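Side-chain contacts in formate dehydrogenase subunit beta (Desulfovibrio gigas, PDB 1H0H), which serves as the electron-transfer subunit of formate dehydrogenase, carrying three [4Fe-4S] clusters for the reversible two-electron oxidation of formate to carbon dioxide: residues 164-167 with 168-172; 178-181 with 182-186. All coordinates share one frame; numbering follows the deposited sequence.

Interaction 1: residues 164-167 with 168-172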
loop_
_atom_site.group_PDB
_atom_site.type_symbol
_atom_site.label_atom_id
_atom_site.label_comp_id
_atom_site.label_asym_id
_atom_site.label_seq_id
_atom_site.Cartn_x
_atom_site.Cartn_y
_atom_site.Cartn_z
ATOM N N GLY B 164 33.066 -6.391 -2.722
ATOM C CA GLY B 164 34.087 -6.671 -1.724
ATOM C C GLY B 164 35.463 -6.858 -2.352
ATOM O O GLY B 164 35.739 -6.378 -3.435
ATOM N N ASP B 165 36.354 -7.542 -1.646
ATOM C CA ASP B 165 37.657 -7.856 -2.217
ATOM C C ASP B 165 37.408 -8.807 -3.372
ATOM O O ASP B 165 36.497 -9.634 -3.323
ATOM C CB ASP B 165 38.569 -8.468 -1.174
ATOM C CG ASP B 165 38.916 -7.485 -0.094
ATOM O OD1 ASP B 165 38.871 -6.267 -0.375
ATOM O OD2 ASP B 165 39.229 -7.824 1.061
ATOM N N LEU B 166 38.204 -8.665 -4.416
ATOM C CA LEU B 166 38.044 -9.473 -5.615
ATOM C C LEU B 166 37.973 -10.975 -5.374
ATOM O O LEU B 166 37.078 -11.646 -5.883
ATOM C CB LEU B 166 39.169 -9.179 -6.616
ATOM C CG LEU B 166 38.983 -9.876 -7.963
ATOM C CD1 LEU B 166 37.646 -9.452 -8.610
ATOM C CD2 LEU B 166 40.154 -9.568 -8.896
ATOM N N SER B 167 38.929 -11.499 -4.626
ATOM C CA SER B 167 38.957 -12.921 -4.300
ATOM C C SER B 167 37.628 -13.401 -3.704
ATOM O O SER B 167 37.098 -14.430 -4.111
ATOM C CB SER B 167 40.089 -13.217 -3.318
ATOM O OG SER B 167 41.360 -13.045 -3.924
ATOM N N GLU B 168 37.097 -12.657 -2.735
ATOM C CA GLU B 168 35.842 -13.034 -2.067
ATOM C C GLU B 168 34.685 -13.065 -3.047
ATOM O O GLU B 168 33.833 -13.957 -2.986
ATOM C CB GLU B 168 35.515 -12.058 -0.939
ATOM C CG GLU B 168 36.317 -12.325 0.317
ATOM C CD GLU B 168 36.390 -11.130 1.254
ATOM O OE1 GLU B 168 35.442 -10.280 1.225
ATOM O OE2 GLU B 168 37.413 -11.047 2.001
ATOM N N MET B 169 34.672 -12.090 -3.951
ATOM C CA MET B 169 33.634 -11.988 -4.976
ATOM C C MET B 169 33.764 -13.111 -6.016
ATOM O O MET B 169 32.759 -13.693 -6.460
ATOM C CB MET B 169 33.703 -10.625 -5.634
ATOM C CG MET B 169 33.262 -9.481 -4.721
ATOM S SD MET B 169 31.566 -9.672 -4.030
ATOM C CE MET B 169 31.979 -10.170 -2.361
ATOM N N GLU B 170 35.006 -13.425 -6.385
ATOM C CA GLU B 170 35.272 -14.552 -7.277
ATOM C C GLU B 170 34.759 -15.860 -6.667
ATOM O O GLU B 170 34.098 -16.660 -7.345
ATOM C CB GLU B 170 36.766 -14.646 -7.577
ATOM C CG GLU B 170 37.253 -13.529 -8.490
ATOM C CD GLU B 170 38.766 -13.490 -8.615
ATOM O OE1 GLU B 170 39.456 -13.990 -7.707
ATOM O OE2 GLU B 170 39.257 -12.943 -9.627
ATOM N N ALA B 171 35.031 -16.051 -5.379
ATOM C CA ALA B 171 34.604 -17.250 -4.664
ATOM C C ALA B 171 33.077 -17.307 -4.540
ATOM O O ALA B 171 32.455 -18.374 -4.697
ATOM C CB ALA B 171 35.250 -17.310 -3.286
ATOM N N MET B 172 32.480 -16.158 -4.234
ATOM C CA MET B 172 31.035 -16.063 -4.129
ATOM C C MET B 172 30.382 -16.437 -5.459
ATOM O O MET B 172 29.446 -17.239 -5.508
ATOM C CB MET B 172 30.635 -14.638 -3.738
ATOM C CG MET B 172 29.174 -14.504 -3.341
ATOM S SD MET B 172 28.724 -12.786 -2.989
ATOM C CE MET B 172 29.298 -12.612 -1.390
#
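Leu166 and Glu170, one turn apart at the start of helix 166-180, cross at a slant, the branched end of the leucine meeting the carboxylate of the glutamate. Leu166 CG comes 3.5 Å from Glu170 OE2; a chi1 of -174° sets that branch point beside the carbonyl carbon and opposite the backbone N. Glu170 OE2 also lies near Leu166 CD2; with carbon on one side the touch is van der Waals only. The stem of the glutamate lies against the backbone, its CG 3.2 Å from Leu166 O. Leu166 also touches Ser1 and Arg196.

Asp165 and Glu168 run side by side and point the same way, their carboxylate planes turned 50° apart. Asp165 OD2 lies 3.8 Å from Glu168 OE2, a pairing of like charges. It is probably eased by Lys2, which forms a salt bridge with Asp165 OD1.

Met169 folds back toward the chain before the helix: its CG, set beside the backbone N by chi1, lies 3.7 Å from Gly164 N, and bends at chi2 and chi3 keep SD and CE near the same glycine. This buried side chain also touches Phe5 of strand 2-7 and Asn162 of strand 161-163, making the inward face of the turn.

Three backbone bonds hold these side chains in step: Met169 N to Asp165 O (3.1 Å), Glu170 N to Leu166 O (2.8 Å) and Ala171 N to Ser167 O (2.9 Å). Asp165 occupies the N-cap position, but its carboxylate makes no capping bond and turns to Lys2 instead. The arrangement is that of an amphipathic first helical turn: acidic groups at the surface, a methionine against the sheet, and the chain turning a corner at Gly164 as it leaves strand 161-163 for the helix.

Interaction 2: residues 178-181 with 182-186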
loop_
_atom_site.group_PDB
_atom_site.type_symbol
_atom_site.label_atom_id
_atom_site.label_comp_id
_atom_site.label_asym_id
_atom_site.label_seq_id
_atom_site.Cartn_x
_atom_site.Cartn_y
_atom_site.Cartn_z
ATOM N N ALA B 178 27.640 -22.879 -8.760
ATOM C CA ALA B 178 27.547 -24.290 -8.429
ATOM C C ALA B 178 26.160 -24.659 -7.917
ATOM O O ALA B 178 25.657 -25.748 -8.202
ATOM C CB ALA B 178 28.623 -24.685 -7.401
ATOM N N GLU B 179 25.558 -23.749 -7.163
ATOM C CA GLU B 179 24.249 -23.956 -6.540
ATOM C C GLU B 179 23.086 -24.047 -7.532
ATOM O O GLU B 179 22.033 -24.605 -7.211
ATOM C CB GLU B 179 23.986 -22.819 -5.556
ATOM C CG GLU B 179 22.731 -22.971 -4.723
ATOM C CD GLU B 179 22.454 -21.735 -3.895
ATOM O OE1 GLU B 179 23.063 -20.676 -4.183
ATOM O OE2 GLU B 179 21.631 -21.820 -2.957
ATOM N N ILE B 180 23.260 -23.493 -8.730
ATOM C CA ILE B 180 22.200 -23.527 -9.734
ATOM C C ILE B 180 22.556 -24.287 -11.011
ATOM O O ILE B 180 21.687 -24.485 -11.866
ATOM C CB ILE B 180 21.760 -22.096 -10.090
ATOM C CG1 ILE B 180 22.790 -21.420 -10.984
ATOM C CG2 ILE B 180 21.544 -21.259 -8.828
ATOM C CD1 ILE B 180 22.256 -20.188 -11.648
ATOM N N LYS B 181 23.811 -24.696 -11.164
ATOM C CA LYS B 181 24.218 -25.397 -12.380
ATOM C C LYS B 181 23.314 -26.576 -12.779
ATOM O O LYS B 181 23.069 -26.820 -13.968
ATOM C CB LYS B 181 25.649 -25.930 -12.235
ATOM C CG LYS B 181 26.738 -25.004 -12.736
ATOM C CD LYS B 181 26.939 -25.128 -14.244
ATOM C CE LYS B 181 25.709 -24.661 -15.008
ATOM N NZ LYS B 181 26.011 -24.516 -16.447
ATOM N N ALA B 182 22.862 -27.330 -11.788
ATOM C CA ALA B 182 22.036 -28.502 -12.041
ATOM C C ALA B 182 20.713 -28.116 -12.693
ATOM O O ALA B 182 20.378 -28.630 -13.767
ATOM C CB ALA B 182 21.787 -29.264 -10.744
ATOM N N ALA B 183 19.976 -27.225 -12.032
ATOM C CA ALA B 183 18.676 -26.758 -12.504
ATOM C C ALA B 183 18.806 -25.914 -13.771
ATOM O O ALA B 183 17.950 -25.974 -14.658
ATOM C CB ALA B 183 17.954 -25.954 -11.398
ATOM N N TYR B 184 19.872 -25.121 -13.846
ATOM C CA TYR B 184 20.079 -24.223 -14.972
ATOM C C TYR B 184 21.346 -24.654 -15.653
ATOM O O TYR B 184 22.405 -24.062 -15.488
ATOM C CB TYR B 184 20.156 -22.760 -14.504
ATOM C CG TYR B 184 18.821 -22.260 -13.997
ATOM C CD1 TYR B 184 17.809 -21.900 -14.883
ATOM C CD2 TYR B 184 18.564 -22.178 -12.639
ATOM C CE1 TYR B 184 16.581 -21.457 -14.425
ATOM C CE2 TYR B 184 17.339 -21.743 -12.172
ATOM C CZ TYR B 184 16.350 -21.390 -13.073
ATOM O OH TYR B 184 15.135 -20.956 -12.597
ATOM N N SER B 185 21.227 -25.697 -16.450
ATOM C CA SER B 185 22.414 -26.279 -17.037
ATOM C C SER B 185 23.130 -25.351 -18.008
ATOM O O SER B 185 24.255 -25.630 -18.421
ATOM C CB SER B 185 22.132 -27.661 -17.640
ATOM O OG SER B 185 21.095 -27.615 -18.599
ATOM N N ASP B 186 22.509 -24.234 -18.366
ATOM C CA ASP B 186 23.209 -23.272 -19.219
ATOM C C ASP B 186 23.681 -22.020 -18.447
ATOM O O ASP B 186 24.092 -21.012 -19.039
ATOM C CB ASP B 186 22.368 -22.903 -20.438
ATOM C CG ASP B 186 22.009 -24.120 -21.281
ATOM O OD1 ASP B 186 22.361 -25.246 -20.875
ATOM O OD2 ASP B 186 21.386 -24.056 -22.366
#
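Ile180 and Tyr184 meet through both backbone and side chain where helix 166-180 gives way to a loop. The main polar link is a backbone hydrogen bond from Tyr184 N to Ile180 O, 2.8 Å long. It is nearly straight, with 157° at the hydrogen, and the donor lies almost in line with the C=O bond, at 175°. This adds one more helix-like i to i+4 bond across 180-184. The same carbonyl oxygen sits at the edge of the Tyr184 ring, near its plane, 4.0 Å from Tyr184 CD2.

A second polar link comes from a side chain. Lys181 starts out pointing away from the loop, then curls round through bends at chi2 and chi3, so that its end returns to backbone carbonyls four and six residues on. Its NZ gives a weak hydrogen bond to Ser185 O at 2.9 Å and is also hydrogen-bonded to Ala187 O. The ammonium group thus ties together two backbone carbonyls of the loop. Asp186 OD1 stays 5.8 Å from Lys181 NZ, too far for a salt bridge.

Weaker contacts fill in the turn. Ser185 CA approaches Lys181 O at 3.2 Å as a CA-H...O contact, and Lys181 CE packs against Tyr184 O at 3.4 Å. The apolar part is slight: Ile180 CB touches Tyr184 CD2 at 4.1 Å, while the buried isoleucine also touches Thr9 and Ala187.

The contact spans the far end of helix 166-180 and the loop leading to strand 188-189, an outermost strand of the mixed sheet within this chain. Beyond it, the Tyr184 ring meets that of His203 almost at right angles and touches Ala202, residues just past strand 197-201.

Interactions 1 and 2 mark the two ends of helix 166-180, the first at its opening turn and the second where it passes into the loop before strand 188-189. Their centres lie 20 Å apart and their nearest atoms about 7 Å, so the two do not touch. The helix connects strand 161-163, at one border of the four-stranded mixed sheet within the chain, with strand 188-189 at the other. Neither contact binds a cluster. In interaction 1 the side chain of Met169 is about 11 Å from that of Cys152, a ligand of [4Fe-4S] cluster 2, whereas interaction 2 lies away from the cluster sites.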